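Local coordinates for putative Fe-S biosynthesis protein (Lactobacillus salivarius, PDB 2P2E) that is of unknown function but probably takes part in the assembly of iron-sulphur clusters, at residues I91-N94 / L99-L102; Q16-D21 / L114-F119. All blocks are in the same frame, centred on the assembly; numbering follows the deposited sequence.

In the fold
Contact 1 (91-94 with 99-102) is a partly buried hairpin pairing, contact 2 (16-21 with 114-119) a surface contact between a helix end and a strand. Their centres are about 13 Å apart, and contact 1 is nested inside the chain loop that contact 2 closes. Strands 100-104 and 108-118 are neighbours in the same sheet, where Leu100 O lies 2.7 Å from Leu114 N, a probable hydrogen bond, and Leu100 packs on Ile116. Helix 9-19 packs on contact 1 and supplies one side of contact 2. Backbone hydrogen bonds with isoleucine and leucine packing carry the first, with an arginine at its polar side; the second rests on one tyrosine ring, a methyl and a carboxylate.

Contact 1. Residues I91-N94 / L99-L102; sequences ISLN and LLRL
The end of a beta hairpin, where strand 88-93 hands over to strand 100-104, brings Ser92 opposite Arg101 as an antiparallel hydrogen-bonded pair. Ser92 N gives its hydrogen to Arg101 O at 3.0 Å, in the carbonyl plane and on a lone pair, while Arg101 N returns a bond of 2.8 Å to Ser92 O. A water bridges the same pair, donating to Arg101 O and hydrogen-bonded to Ser92 OG. One residue beyond the strand, Asn94 N continues the ladder to Leu99 O at 2.9 Å, almost in line with the carbonyl. The Asn94 side chain turns back across the second strand: its ND2 reaches Leu100 O in a weak, bent bond of 3.2 Å, and has further weak bonds to Asn97 in the connecting loop and to the backbone of Pro112. Its CG stands over one face of the Arg101 guanidinium, toward the rim, the two planes 76° apart. Within the mixed sheet the hairpin sets Ile91, Leu93, Leu100 and Leu102 on one face, where the first three touch helix 9-19 and Leu102 packs on strand 108-118, and Ser92 with Arg101 on the other. On the apolar face Ile91 CG2 meets Leu100 CD1 at 3.8 Å, and Ile91 CG1 lies 3.9 Å from Leu102 CD1. The Arg101 chain leaves with CG anti to the backbone N (chi1 -176°) and bends at chi3, so that one face of the guanidinium turns to Asn94 CG, and NH1 forms a salt bridge with Glu109 on strand 108-118. Losing the guanidinium to an alanine here is likely to leave the Glu109 carboxylate without its charged mate.

Contact 2. Residues Q16-D21 / L114-F119; sequences QRYTDD and LSIQDF
The Tyr18 ring meets strand 116-118 with two of its carbons: Asp118 OD2 lies at the edge, in the ring plane, 3.9 Å from CE1, while the methyl CG2 of Ile116 approaches CE2 obliquely at 4.0 Å. The Asp118 carboxylate is turned 85° from the ring, almost perpendicular, and presents one oxygen to the aromatic C-H edge. At that distance the pairing is a loose electrostatic one at most. Tyrosine and isoleucine make the apolar half of the contact, a single methyl against a ring carbon. With chi1 at -55° the Tyr18 ring lies beside its own backbone N, and from there it spans the distance from the helix to the strand, whose nearest CA atoms, those of Tyr18 and Asp118, are 8.7 Å apart. Ile116 CG2 sits anti to its backbone N, while its other branch leads off toward Leu100, and the residue also touches Lys14 and Leu15 of the helix.

The join is between the C-terminal part of helix 9-19 and the end of strand 108-118, the last strand in the chain, which lies between strands 49-55 and 100-104 in the mixed sheet; the two joined elements are far apart in sequence. Along the strand the alternation is plain: Ile116 and Asp118 point toward the helix, whereas Gln117, between them, points away.

Asp118 OD2, the oxygen that faces the tyrosine edge, has its salt bridge with NH2 of Arg120, just past the strand, while NH1 of the same arginine pairs with Asp21 OD2; Arg120 also touches Tyr18.

Contact 1. Residues I91-N94 / L99-L102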
ATOM      1  N   ILE A  91      -9.397  -2.423  -1.951  1.00 19.69           N
ATOM      2  CA  ILE A  91      -9.068  -1.015  -1.880  1.00 18.06           C
ATOM      3  C   ILE A  91     -10.155  -0.311  -2.669  1.00 18.96           C
ATOM      4  O   ILE A  91     -10.345  -0.577  -3.850  1.00 18.53           O
ATOM      5  CB  ILE A  91      -7.708  -0.732  -2.514  1.00 16.94           C
ATOM      6  CG1 ILE A  91      -6.620  -1.426  -1.690  1.00 15.20           C
ATOM      7  CG2 ILE A  91      -7.474   0.775  -2.617  1.00 15.26           C
ATOM      8  CD1 ILE A  91      -5.232  -1.268  -2.244  1.00 13.26           C
ATOM      9  N   SER A  92     -10.895   0.560  -2.003  1.00 20.57           N
ATOM     10  CA  SER A  92     -11.961   1.285  -2.667  1.00 23.43           C
ATOM     11  C   SER A  92     -11.778   2.758  -2.384  1.00 24.68           C
ATOM     12  O   SER A  92     -10.833   3.145  -1.693  1.00 24.42           O
ATOM     13  CB  SER A  92     -13.324   0.824  -2.158  1.00 23.45           C
ATOM     14  OG  SER A  92     -13.509   1.205  -0.809  1.00 29.59           O
ATOM     15  N   LEU A  93     -12.677   3.578  -2.924  1.00 26.48           N
ATOM     16  CA  LEU A  93     -12.605   5.021  -2.723  1.00 28.09           C
ATOM     17  C   LEU A  93     -13.745   5.513  -1.837  1.00 29.26           C
ATOM     18  O   LEU A  93     -14.918   5.227  -2.092  1.00 29.20           O
ATOM     19  CB  LEU A  93     -12.643   5.746  -4.065  1.00 26.38           C
ATOM     20  CG  LEU A  93     -12.729   7.265  -3.950  1.00 27.76           C
ATOM     21  CD1 LEU A  93     -11.490   7.829  -3.233  1.00 27.75           C
ATOM     22  CD2 LEU A  93     -12.856   7.846  -5.341  1.00 27.91           C
ATOM     23  N   ASN A  94     -13.389   6.242  -0.785  1.00 30.55           N
ATOM     24  CA  ASN A  94     -14.375   6.776   0.139  1.00 32.54           C
ATOM     25  C   ASN A  94     -15.319   7.732  -0.562  1.00 34.33           C
ATOM     26  O   ASN A  94     -14.908   8.546  -1.406  1.00 33.33           O
ATOM     27  CB  ASN A  94     -13.693   7.501   1.299  1.00 32.69           C
ATOM     28  CG  ASN A  94     -12.849   6.576   2.139  1.00 32.38           C
ATOM     29  OD1 ASN A  94     -13.322   5.546   2.608  1.00 32.73           O
ATOM     30  ND2 ASN A  94     -11.593   6.935   2.334  1.00 33.18           N
ATOM     31  N   LEU A  99     -10.105  10.007   0.173  1.00 29.06           N
ATOM     32  CA  LEU A  99      -9.161   8.971   0.564  1.00 27.31           C
ATOM     33  C   LEU A  99      -9.588   7.568   0.163  1.00 26.85           C
ATOM     34  O   LEU A  99     -10.755   7.319  -0.162  1.00 26.05           O
ATOM     35  CB  LEU A  99      -8.941   9.012   2.070  1.00 28.13           C
ATOM     36  CG  LEU A  99      -8.045  10.133   2.585  1.00 29.55           C
ATOM     37  CD1 LEU A  99      -8.134  10.191   4.101  1.00 31.13           C
ATOM     38  CD2 LEU A  99      -6.617   9.885   2.153  1.00 29.06           C
ATOM     39  N   LEU A 100      -8.629   6.649   0.182  1.00 24.59           N
ATOM     40  CA  LEU A 100      -8.918   5.273  -0.154  1.00 23.34           C
ATOM     41  C   LEU A 100      -9.291   4.516   1.105  1.00 24.12           C
ATOM     42  O   LEU A 100      -9.089   4.997   2.219  1.00 24.72           O
ATOM     43  CB  LEU A 100      -7.711   4.610  -0.803  1.00 22.03           C
ATOM     44  CG  LEU A 100      -7.335   5.113  -2.193  1.00 21.37           C
ATOM     45  CD1 LEU A 100      -6.113   4.370  -2.683  1.00 21.72           C
ATOM     46  CD2 LEU A 100      -8.482   4.905  -3.145  1.00 19.71           C
ATOM     47  N   ARG A 101      -9.834   3.321   0.917  1.00 23.62           N
ATOM     48  CA  ARG A 101     -10.240   2.483   2.028  1.00 23.54           C
ATOM     49  C   ARG A 101      -9.664   1.088   1.830  1.00 22.53           C
ATOM     50  O   ARG A 101      -9.622   0.585   0.717  1.00 22.32           O
ATOM     51  CB  ARG A 101     -11.762   2.410   2.080  1.00 25.69           C
ATOM     52  CG  ARG A 101     -12.288   1.645   3.258  1.00 30.71           C
ATOM     53  CD  ARG A 101     -13.725   1.223   3.019  1.00 35.79           C
ATOM     54  NE  ARG A 101     -14.572   2.360   2.691  1.00 40.20           N
ATOM     55  CZ  ARG A 101     -14.838   3.362   3.528  1.00 43.72           C
ATOM     56  NH1 ARG A 101     -14.319   3.365   4.759  1.00 44.15           N
ATOM     57  NH2 ARG A 101     -15.616   4.371   3.130  1.00 44.57           N
ATOM     58  N   LEU A 102      -9.216   0.468   2.910  1.00 21.43           N
ATOM     59  CA  LEU A 102      -8.669  -0.872   2.835  1.00 20.39           C
ATOM     60  C   LEU A 102      -9.502  -1.812   3.692  1.00 22.13           C
ATOM     61  O   LEU A 102      -9.509  -1.694   4.916  1.00 24.07           O
ATOM     62  CB  LEU A 102      -7.225  -0.892   3.332  1.00 19.60           C
ATOM     63  CG  LEU A 102      -6.626  -2.306   3.370  1.00 18.74           C
ATOM     64  CD1 LEU A 102      -6.397  -2.786   1.961  1.00 15.55           C
ATOM     65  CD2 LEU A 102      -5.324  -2.330   4.156  1.00 18.03           C
TER
HETATM   66  O   HOH W   1     -12.095  -1.208   0.270  1.00 30.24           O

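Contact 2. Residues Q16-D21 / L114-F119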
ATOM      1  N   GLN A  16      -3.803   5.781 -10.952  1.00 24.12           N
ATOM      2  CA  GLN A  16      -3.306   5.766 -12.318  1.00 24.83           C
ATOM      3  C   GLN A  16      -1.997   6.526 -12.523  1.00 24.48           C
ATOM      4  O   GLN A  16      -1.065   6.017 -13.150  1.00 23.13           O
ATOM      5  CB  GLN A  16      -4.384   6.327 -13.233  1.00 27.01           C
ATOM      6  CG  GLN A  16      -4.291   5.879 -14.678  1.00 29.20           C
ATOM      7  CD  GLN A  16      -5.599   6.102 -15.422  1.00 30.12           C
ATOM      8  OE1 GLN A  16      -6.083   7.236 -15.532  1.00 30.07           O
ATOM      9  NE2 GLN A  16      -6.185   5.017 -15.924  1.00 28.70           N
ATOM     10  N   ARG A  17      -1.931   7.740 -11.983  1.00 24.65           N
ATOM     11  CA  ARG A  17      -0.744   8.588 -12.105  1.00 24.64           C
ATOM     12  C   ARG A  17       0.534   7.919 -11.600  1.00 23.88           C
ATOM     13  O   ARG A  17       1.640   8.327 -11.958  1.00 24.02           O
ATOM     14  CB  ARG A  17      -0.953   9.892 -11.339  1.00 25.30           C
ATOM     15  CG  ARG A  17      -2.233  10.640 -11.679  1.00 28.51           C
ATOM     16  CD  ARG A  17      -2.189  11.226 -13.079  1.00 31.88           C
ATOM     17  NE  ARG A  17      -0.973  12.003 -13.326  1.00 34.98           N
ATOM     18  CZ  ARG A  17      -0.703  13.195 -12.802  1.00 36.33           C
ATOM     19  NH1 ARG A  17      -1.565  13.782 -11.987  1.00 36.47           N
ATOM     20  NH2 ARG A  17       0.446  13.796 -13.086  1.00 37.21           N
ATOM     21  N   TYR A  18       0.382   6.897 -10.763  1.00 22.84           N
ATOM     22  CA  TYR A  18       1.538   6.187 -10.221  1.00 21.01           C
ATOM     23  C   TYR A  18       1.788   4.882 -10.974  1.00 20.89           C
ATOM     24  O   TYR A  18       2.919   4.585 -11.344  1.00 21.60           O
ATOM     25  CB  TYR A  18       1.331   5.897  -8.734  1.00 20.59           C
ATOM     26  CG  TYR A  18       1.031   7.123  -7.904  1.00 18.95           C
ATOM     27  CD1 TYR A  18       1.999   8.103  -7.688  1.00 19.22           C
ATOM     28  CD2 TYR A  18      -0.220   7.303  -7.334  1.00 17.96           C
ATOM     29  CE1 TYR A  18       1.724   9.234  -6.926  1.00 18.05           C
ATOM     30  CE2 TYR A  18      -0.510   8.425  -6.575  1.00 18.50           C
ATOM     31  CZ  TYR A  18       0.465   9.387  -6.372  1.00 19.84           C
ATOM     32  OH  TYR A  18       0.163  10.501  -5.629  1.00 20.82           O
ATOM     33  N   THR A  19       0.738   4.101 -11.212  1.00 19.98           N
ATOM     34  CA  THR A  19       0.919   2.852 -11.937  1.00 20.45           C
ATOM     35  C   THR A  19       1.439   3.131 -13.340  1.00 21.07           C
ATOM     36  O   THR A  19       2.008   2.240 -13.972  1.00 21.87           O
ATOM     37  CB  THR A  19      -0.394   2.018 -12.045  1.00 20.72           C
ATOM     38  OG1 THR A  19      -1.475   2.856 -12.463  1.00 20.61           O
ATOM     39  CG2 THR A  19      -0.722   1.359 -10.716  1.00 18.13           C
ATOM     40  N   ASP A  20       1.239   4.360 -13.822  1.00 21.43           N
ATOM     41  CA  ASP A  20       1.705   4.749 -15.152  1.00 21.91           C
ATOM     42  C   ASP A  20       3.209   4.973 -15.198  1.00 22.25           C
ATOM     43  O   ASP A  20       3.789   5.079 -16.280  1.00 23.88           O
ATOM     44  CB  ASP A  20       1.000   6.020 -15.649  1.00 22.34           C
ATOM     45  CG  ASP A  20      -0.401   5.754 -16.181  1.00 21.96           C
ATOM     46  OD1 ASP A  20      -0.688   4.609 -16.573  1.00 21.71           O
ATOM     47  OD2 ASP A  20      -1.211   6.701 -16.221  1.00 24.03           O
ATOM     48  N   ASP A  21       3.843   5.048 -14.031  1.00 22.86           N
ATOM     49  CA  ASP A  21       5.288   5.237 -13.969  1.00 24.40           C
ATOM     50  C   ASP A  21       6.011   3.889 -14.036  1.00 24.87           C
ATOM     51  O   ASP A  21       6.141   3.210 -13.025  1.00 25.28           O
ATOM     52  CB  ASP A  21       5.692   5.937 -12.671  1.00 24.72           C
ATOM     53  CG  ASP A  21       7.163   6.329 -12.651  1.00 25.43           C
ATOM     54  OD1 ASP A  21       7.957   5.768 -13.437  1.00 25.46           O
ATOM     55  OD2 ASP A  21       7.529   7.200 -11.843  1.00 25.36           O
ATOM     56  N   LEU A 114      -7.083   5.148   3.991  1.00 18.78           N
ATOM     57  CA  LEU A 114      -5.782   4.746   3.476  1.00 17.63           C
ATOM     58  C   LEU A 114      -5.115   5.865   2.684  1.00 18.04           C
ATOM     59  O   LEU A 114      -5.574   6.217   1.611  1.00 19.83           O
ATOM     60  CB  LEU A 114      -5.994   3.532   2.594  1.00 16.21           C
ATOM     61  CG  LEU A 114      -4.824   2.739   2.040  1.00 15.55           C
ATOM     62  CD1 LEU A 114      -4.031   2.091   3.166  1.00 15.34           C
ATOM     63  CD2 LEU A 114      -5.390   1.689   1.101  1.00 13.59           C
ATOM     64  N   SER A 115      -4.023   6.415   3.197  1.00 18.94           N
ATOM     65  CA  SER A 115      -3.339   7.510   2.508  1.00 19.12           C
ATOM     66  C   SER A 115      -2.317   7.038   1.498  1.00 19.32           C
ATOM     67  O   SER A 115      -1.974   5.866   1.448  1.00 21.30           O
ATOM     68  CB  SER A 115      -2.627   8.411   3.508  1.00 19.66           C
ATOM     69  OG  SER A 115      -1.448   7.795   3.992  1.00 20.02           O
ATOM     70  N   ILE A 116      -1.817   7.964   0.696  1.00 20.47           N
ATOM     71  CA  ILE A 116      -0.820   7.628  -0.305  1.00 21.59           C
ATOM     72  C   ILE A 116       0.403   8.526  -0.177  1.00 21.93           C
ATOM     73  O   ILE A 116       0.284   9.743  -0.160  1.00 21.85           O
ATOM     74  CB  ILE A 116      -1.379   7.796  -1.710  1.00 20.73           C
ATOM     75  CG1 ILE A 116      -2.719   7.081  -1.812  1.00 21.84           C
ATOM     76  CG2 ILE A 116      -0.383   7.250  -2.728  1.00 18.71           C
ATOM     77  CD1 ILE A 116      -3.494   7.436  -3.046  1.00 20.69           C
ATOM     78  N   GLN A 117       1.579   7.922  -0.107  1.00 23.63           N
ATOM     79  CA  GLN A 117       2.800   8.694   0.019  1.00 25.90           C
ATOM     80  C   GLN A 117       3.736   8.497  -1.163  1.00 24.59           C
ATOM     81  O   GLN A 117       4.118   7.371  -1.478  1.00 24.38           O
ATOM     82  CB  GLN A 117       3.516   8.295   1.299  1.00 29.25           C
ATOM     83  CG  GLN A 117       2.584   8.194   2.471  1.00 35.24           C
ATOM     84  CD  GLN A 117       2.990   9.121   3.578  1.00 38.28           C
ATOM     85  OE1 GLN A 117       2.426   9.091   4.681  1.00 41.29           O
ATOM     86  NE2 GLN A 117       3.984   9.962   3.297  1.00 40.71           N
ATOM     87  N   ASP A 118       4.104   9.600  -1.806  1.00 23.95           N
ATOM     88  CA  ASP A 118       5.006   9.553  -2.946  1.00 24.12           C
ATOM     89  C   ASP A 118       6.432   9.809  -2.493  1.00 25.17           C
ATOM     90  O   ASP A 118       6.803  10.951  -2.219  1.00 24.45           O
ATOM     91  CB  ASP A 118       4.618  10.603  -3.989  1.00 23.09           C
ATOM     92  CG  ASP A 118       5.391  10.443  -5.299  1.00 24.60           C
ATOM     93  OD1 ASP A 118       6.344   9.628  -5.335  1.00 23.72           O
ATOM     94  OD2 ASP A 118       5.050  11.138  -6.290  1.00 23.23           O
ATOM     95  N   PHE A 119       7.224   8.744  -2.416  1.00 26.14           N
ATOM     96  CA  PHE A 119       8.616   8.860  -2.009  1.00 28.27           C
ATOM     97  C   PHE A 119       9.548   8.667  -3.204  1.00 28.75           C
ATOM     98  O   PHE A 119      10.732   8.356  -3.035  1.00 28.70           O
ATOM     99  CB  PHE A 119       8.968   7.820  -0.926  1.00 30.05           C
ATOM    100  CG  PHE A 119       8.315   8.065   0.423  1.00 31.79           C
ATOM    101  CD1 PHE A 119       7.808   9.316   0.770  1.00 31.35           C
ATOM    102  CD2 PHE A 119       8.243   7.035   1.365  1.00 31.74           C
ATOM    103  CE1 PHE A 119       7.245   9.530   2.036  1.00 32.31           C
ATOM    104  CE2 PHE A 119       7.682   7.246   2.631  1.00 31.70           C
ATOM    105  CZ  PHE A 119       7.184   8.492   2.964  1.00 31.54           C
TER